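Local coordinates for chitin elicitor-binding protein (Oryza sativa subsp. japonica, PDB 5JCD) that binds chitin oligosaccharides released from fungal cell walls at the rice cell surface and relays the signal that switches on defence responses, at residues F34-N46 / A60-C72. Residues are numbered along the deposited sequence; the frame is centred on the assembly and turned at random.
With NAG (2-acetamido-2-deoxy-beta-D-glucopyranose), chain E.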
loop_
_atom_site.group_PDB
_atom_site.type_symbol
_atom_site.label_atom_id
_atom_site.label_comp_id
_atom_site.label_asym_id
_atom_site.label_seq_id
_atom_site.Cartn_x
_atom_site.Cartn_y
_atom_site.Cartn_z
ATOM N N PHE A 34 -8.158 -6.468 -5.582
ATOM C CA PHE A 34 -7.812 -5.071 -5.448
ATOM C C PHE A 34 -8.697 -4.170 -6.293
ATOM O O PHE A 34 -9.277 -3.215 -5.767
ATOM C CB PHE A 34 -6.304 -4.864 -5.681
ATOM C CG PHE A 34 -5.478 -5.223 -4.481
ATOM C CD1 PHE A 34 -5.205 -4.274 -3.500
ATOM C CD2 PHE A 34 -5.030 -6.522 -4.294
ATOM C CE1 PHE A 34 -4.464 -4.607 -2.364
ATOM C CE2 PHE A 34 -4.302 -6.868 -3.149
ATOM C CZ PHE A 34 -4.024 -5.907 -2.182
ATOM N N ASN A 35 -8.851 -4.523 -7.569
ATOM C CA ASN A 35 -9.693 -3.776 -8.505
ATOM C C ASN A 35 -9.293 -2.297 -8.572
ATOM O O ASN A 35 -10.139 -1.415 -8.681
ATOM C CB ASN A 35 -11.178 -3.935 -8.156
ATOM C CG ASN A 35 -12.084 -3.668 -9.348
ATOM O OD1 ASN A 35 -11.683 -3.879 -10.498
ATOM N ND2 ASN A 35 -13.317 -3.229 -9.081
ATOM N N THR A 36 -7.996 -2.041 -8.499
ATOM C CA THR A 36 -7.487 -0.676 -8.461
ATOM C C THR A 36 -6.756 -0.318 -9.737
ATOM O O THR A 36 -6.392 0.833 -9.969
ATOM C CB THR A 36 -6.488 -0.514 -7.317
ATOM O OG1 THR A 36 -5.416 -1.457 -7.479
ATOM C CG2 THR A 36 -7.176 -0.736 -5.992
ATOM N N THR A 37 -6.567 -1.322 -10.571
ATOM C CA THR A 37 -5.763 -1.203 -11.766
ATOM C C THR A 37 -6.228 -2.315 -12.695
ATOM O O THR A 37 -6.908 -3.235 -12.263
ATOM C CB THR A 37 -4.245 -1.350 -11.446
ATOM O OG1 THR A 37 -3.484 -1.275 -12.651
ATOM C CG2 THR A 37 -3.941 -2.682 -10.786
ATOM N N THR A 38 -5.875 -2.225 -13.965
ATOM C CA THR A 38 -6.197 -3.277 -14.908
ATOM C C THR A 38 -5.091 -4.315 -14.885
ATOM O O THR A 38 -3.987 -4.054 -14.394
ATOM C CB THR A 38 -6.323 -2.737 -16.369
ATOM O OG1 THR A 38 -5.033 -2.344 -16.859
ATOM C CG2 THR A 38 -7.298 -1.553 -16.451
ATOM N N LEU A 39 -5.387 -5.489 -15.434
ATOM C CA LEU A 39 -4.386 -6.536 -15.578
ATOM C C LEU A 39 -3.105 -6.103 -16.292
ATOM O O LEU A 39 -2.024 -6.338 -15.766
ATOM C CB LEU A 39 -4.975 -7.779 -16.247
ATOM C CG LEU A 39 -3.951 -8.850 -16.634
ATOM C CD1 LEU A 39 -3.280 -9.461 -15.410
ATOM C CD2 LEU A 39 -4.604 -9.931 -17.487
ATOM N N PRO A 40 -3.204 -5.467 -17.482
ATOM C CA PRO A 40 -1.923 -5.125 -18.124
ATOM C C PRO A 40 -1.073 -4.126 -17.328
ATOM O O PRO A 40 0.153 -4.184 -17.373
ATOM C CB PRO A 40 -2.331 -4.515 -19.476
ATOM C CG PRO A 40 -3.781 -4.526 -19.528
ATOM C CD PRO A 40 -4.364 -5.206 -18.354
ATOM N N ASP A 41 -1.708 -3.221 -16.597
ATOM C CA ASP A 41 -0.941 -2.311 -15.764
ATOM C C ASP A 41 -0.290 -3.057 -14.591
ATOM O O ASP A 41 0.831 -2.744 -14.209
ATOM C CB ASP A 41 -1.797 -1.140 -15.281
ATOM C CG ASP A 41 -2.151 -0.165 -16.407
ATOM O OD1 ASP A 41 -1.478 -0.175 -17.467
ATOM O OD2 ASP A 41 -3.118 0.606 -16.240
ATOM N N LEU A 42 -0.984 -4.047 -14.034
ATOM C CA LEU A 42 -0.400 -4.833 -12.944
ATOM C C LEU A 42 0.846 -5.564 -13.441
ATOM O O LEU A 42 1.879 -5.550 -12.783
ATOM C CB LEU A 42 -1.426 -5.814 -12.334
ATOM C CG LEU A 42 -0.978 -6.594 -11.085
ATOM C CD1 LEU A 42 -0.440 -5.635 -10.007
ATOM C CD2 LEU A 42 -2.118 -7.455 -10.479
ATOM N N LEU A 43 0.744 -6.174 -14.621
ATOM C CA LEU A 43 1.855 -6.897 -15.241
ATOM C C LEU A 43 3.060 -6.008 -15.520
ATOM O O LEU A 43 4.212 -6.383 -15.249
ATOM C CB LEU A 43 1.379 -7.565 -16.535
ATOM C CG LEU A 43 0.237 -8.580 -16.346
ATOM C CD1 LEU A 43 -0.332 -9.054 -17.680
ATOM C CD2 LEU A 43 0.674 -9.767 -15.511
ATOM N N GLY A 44 2.795 -4.825 -16.063
ATOM C CA GLY A 44 3.848 -3.866 -16.342
ATOM C C GLY A 44 4.538 -3.354 -15.084
ATOM O O GLY A 44 5.748 -3.124 -15.070
ATOM N N ALA A 45 3.753 -3.106 -14.041
ATOM C CA ALA A 45 4.307 -2.695 -12.753
ATOM C C ALA A 45 5.247 -3.754 -12.170
ATOM O O ALA A 45 6.104 -3.452 -11.354
ATOM C CB ALA A 45 3.196 -2.388 -11.777
ATOM N N ASN A 46 5.063 -5.003 -12.572
ATOM C CA ASN A 46 5.940 -6.071 -12.110
ATOM C C ASN A 46 6.870 -6.617 -13.187
ATOM O O ASN A 46 7.419 -7.708 -13.057
ATOM C CB ASN A 46 5.114 -7.168 -11.447
ATOM C CG ASN A 46 4.529 -6.701 -10.139
ATOM O OD1 ASN A 46 5.125 -6.888 -9.091
ATOM N ND2 ASN A 46 3.403 -6.020 -10.200
ATOM N N ALA A 60 3.137 -17.901 -2.567
ATOM C CA ALA A 60 2.959 -17.493 -1.188
ATOM C C ALA A 60 4.207 -16.767 -0.690
ATOM O O ALA A 60 5.323 -17.194 -0.979
ATOM C CB ALA A 60 2.697 -18.713 -0.335
ATOM N N ASN A 61 3.982 -15.670 0.038
ATOM C CA ASN A 61 5.000 -14.842 0.682
ATOM C C ASN A 61 5.809 -13.954 -0.260
ATOM O O ASN A 61 6.580 -13.120 0.208
ATOM C CB ASN A 61 5.973 -15.698 1.505
ATOM C CG ASN A 61 5.270 -16.615 2.460
ATOM O OD1 ASN A 61 4.731 -16.170 3.481
ATOM N ND2 ASN A 61 5.236 -17.918 2.113
ATOM N N SER A 62 5.606 -14.103 -1.571
ATOM C CA SER A 62 6.341 -13.309 -2.559
ATOM C C SER A 62 5.658 -11.972 -2.742
ATOM O O SER A 62 4.495 -11.816 -2.371
ATOM C CB SER A 62 6.418 -14.027 -3.900
ATOM O OG SER A 62 5.216 -13.871 -4.625
ATOM N N THR A 63 6.379 -11.001 -3.293
ATOM C CA THR A 63 5.846 -9.641 -3.381
ATOM C C THR A 63 5.365 -9.275 -4.778
ATOM O O THR A 63 5.870 -9.778 -5.765
ATOM C CB THR A 63 6.889 -8.597 -2.947
ATOM O OG1 THR A 63 8.012 -8.659 -3.829
ATOM C CG2 THR A 63 7.349 -8.864 -1.507
ATOM N N VAL A 64 4.367 -8.401 -4.832
ATOM C CA VAL A 64 3.840 -7.894 -6.076
ATOM C C VAL A 64 3.570 -6.428 -5.913
ATOM O O VAL A 64 2.918 -6.006 -4.964
ATOM C CB VAL A 64 2.483 -8.547 -6.452
ATOM C CG1 VAL A 64 1.975 -8.007 -7.809
ATOM C CG2 VAL A 64 2.602 -10.044 -6.489
ATOM N N LYS A 65 4.033 -5.649 -6.876
ATOM C CA LYS A 65 3.771 -4.235 -6.884
ATOM C C LYS A 65 2.347 -3.991 -7.346
ATOM O O LYS A 65 1.984 -4.353 -8.450
ATOM C CB LYS A 65 4.739 -3.572 -7.833
ATOM C CG LYS A 65 5.007 -2.100 -7.558
ATOM C CD LYS A 65 6.191 -1.653 -8.423
ATOM C CE LYS A 65 6.708 -0.278 -8.079
ATOM N NZ LYS A 65 5.703 0.779 -8.291
ATOM N N ILE A 66 1.550 -3.337 -6.526
ATOM C CA ILE A 66 0.171 -3.082 -6.903
ATOM C C ILE A 66 -0.089 -1.581 -6.970
ATOM O O ILE A 66 -0.032 -0.910 -5.960
ATOM C CB ILE A 66 -0.822 -3.797 -5.955
ATOM C CG1 ILE A 66 -0.524 -5.307 -5.968
ATOM C CG2 ILE A 66 -2.272 -3.483 -6.349
ATOM C CD1 ILE A 66 -1.444 -6.137 -5.155
ATOM N N PRO A 67 -0.308 -1.057 -8.189
ATOM C CA PRO A 67 -0.602 0.358 -8.469
ATOM C C PRO A 67 -2.050 0.707 -8.208
ATOM O O PRO A 67 -2.917 -0.160 -8.312
ATOM C CB PRO A 67 -0.286 0.516 -9.971
ATOM C CG PRO A 67 -0.149 -0.844 -10.524
ATOM C CD PRO A 67 -0.285 -1.871 -9.414
ATOM N N PHE A 68 -2.307 1.947 -7.819
ATOM C CA PHE A 68 -3.678 2.370 -7.626
ATOM C C PHE A 68 -3.792 3.879 -7.684
ATOM O O PHE A 68 -2.795 4.583 -7.655
ATOM C CB PHE A 68 -4.235 1.839 -6.290
ATOM C CG PHE A 68 -3.437 2.251 -5.083
ATOM C CD1 PHE A 68 -3.715 3.439 -4.421
ATOM C CD2 PHE A 68 -2.404 1.445 -4.608
ATOM C CE1 PHE A 68 -2.974 3.813 -3.318
ATOM C CE2 PHE A 68 -1.668 1.815 -3.519
ATOM C CZ PHE A 68 -1.943 2.994 -2.864
ATOM N N ARG A 69 -5.023 4.368 -7.742
ATOM C CA ARG A 69 -5.262 5.788 -7.711
ATOM C C ARG A 69 -5.271 6.304 -6.296
ATOM O O ARG A 69 -6.013 5.830 -5.460
ATOM C CB ARG A 69 -6.572 6.128 -8.417
ATOM C CG ARG A 69 -6.536 7.485 -9.122
ATOM C CD ARG A 69 -7.828 8.254 -8.909
ATOM N NE ARG A 69 -8.981 7.444 -9.292
ATOM C CZ ARG A 69 -10.244 7.800 -9.098
ATOM N NH1 ARG A 69 -10.515 8.961 -8.522
ATOM N NH2 ARG A 69 -11.234 7.004 -9.482
ATOM N N CYS A 70 -4.391 7.254 -6.024
ATOM C CA CYS A 70 -4.353 7.900 -4.734
ATOM C C CYS A 70 -5.158 9.196 -4.741
ATOM O O CYS A 70 -5.121 9.966 -5.694
ATOM C CB CYS A 70 -2.904 8.210 -4.366
ATOM S SG CYS A 70 -2.718 9.012 -2.765
ATOM N N ARG A 71 -5.910 9.422 -3.677
ATOM C CA ARG A 71 -6.564 10.701 -3.459
ATOM C C ARG A 71 -6.090 11.341 -2.172
ATOM O O ARG A 71 -5.998 10.673 -1.136
ATOM C CB ARG A 71 -8.086 10.559 -3.432
ATOM C CG ARG A 71 -8.781 11.822 -2.989
ATOM C CD ARG A 71 -10.296 11.788 -3.169
ATOM N NE ARG A 71 -10.914 13.022 -2.665
ATOM C CZ ARG A 71 -11.616 13.893 -3.390
ATOM N NH1 ARG A 71 -11.812 13.705 -4.693
ATOM N NH2 ARG A 71 -12.127 14.966 -2.799
ATOM N N CYS A 72 -5.775 12.632 -2.246
ATOM C CA CYS A 72 -5.343 13.387 -1.081
ATOM C C CYS A 72 -6.544 14.114 -0.492
ATOM O O CYS A 72 -7.366 14.647 -1.229
ATOM C CB CYS A 72 -4.236 14.374 -1.460
ATOM S SG CYS A 72 -2.654 13.584 -1.852
HETATM C C1 NAG E . 4.712 -18.802 3.127
HETATM C C2 NAG E . 5.519 -18.951 4.417
HETATM C C3 NAG E . 4.895 -19.920 5.410
HETATM C C4 NAG E . 3.398 -19.665 5.595
HETATM C C5 NAG E . 2.712 -19.524 4.245
HETATM C C6 NAG E . 1.283 -19.052 4.461
HETATM C C7 NAG E . 7.858 -18.466 4.027
HETATM C C8 NAG E . 9.152 -18.990 3.497
HETATM N N2 NAG E . 6.876 -19.352 4.093
HETATM O O3 NAG E . 5.529 -19.670 6.640
HETATM O O4 NAG E . 2.776 -20.697 6.354
HETATM O O5 NAG E . 3.355 -18.574 3.408
HETATM O O6 NAG E . 0.578 -19.093 3.244
HETATM O O7 NAG E . 7.730 -17.291 4.371
HETATM O O HOH W 1 -7.023 2.792 -8.480
#
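Asn-46, just past helix 39-45, shows how one side-chain amide can take the place of a strand neighbour at Lys-65, on the side away from strand 12-20. Its OD1 takes the N-H of Lys-65 on an in-plane lone pair at 2.8 Å, while its ND2 gives a hydrogen to Lys-65 O, also 2.8 Å away. Both backbone groups of one strand residue are thus satisfied by a single amide. The same ND2 donates almost straight (175°) to Leu-42 O, 3.0 Å away and nearly in the amide plane, which fixes the flip of the group and ties it to the helix. With an alanine here, the N-H and C=O of Lys-65 that face the helix would probably lose these mates and the helix end would be freer to shift from the strand.

Packing is tightest on the inner side. Leu-42, with CG anti to its own N (chi1 -174°), sends CD1 between helix and strand, 3.8 Å from Pro-67 CD. Further in, Ile-66 CD1 lies over one face of the Phe-34 ring, 3.8 Å from its centroid, a CH-pi contact; Tyr-19 meets that ring edge-to-face. Thr-36 OG1 donates to Pro-67 O at 2.9 Å, with its CB against Phe-68 CB.

The margins are looser. At one end Lys-65 leaves its aliphatic stem along Ala-45 O and carries its amine away; at the other a water bridges Thr-36 O and Arg-69 N, the guanidinium of Arg-69 making a salt bridge to Asp-80. Strand 63-72 pairs with strand 12-20 and ends in Cys-70 and Cys-72, disulfide-bonded to Cys-134 and Cys-5 respectively. With helices 27-34 and 39-45 between short strands 25-26 and 57-58, the arrangement is consistent with the beta-alpha-alpha-beta fold of a LysM domain, probably the first of three in this chitin-binding fragment.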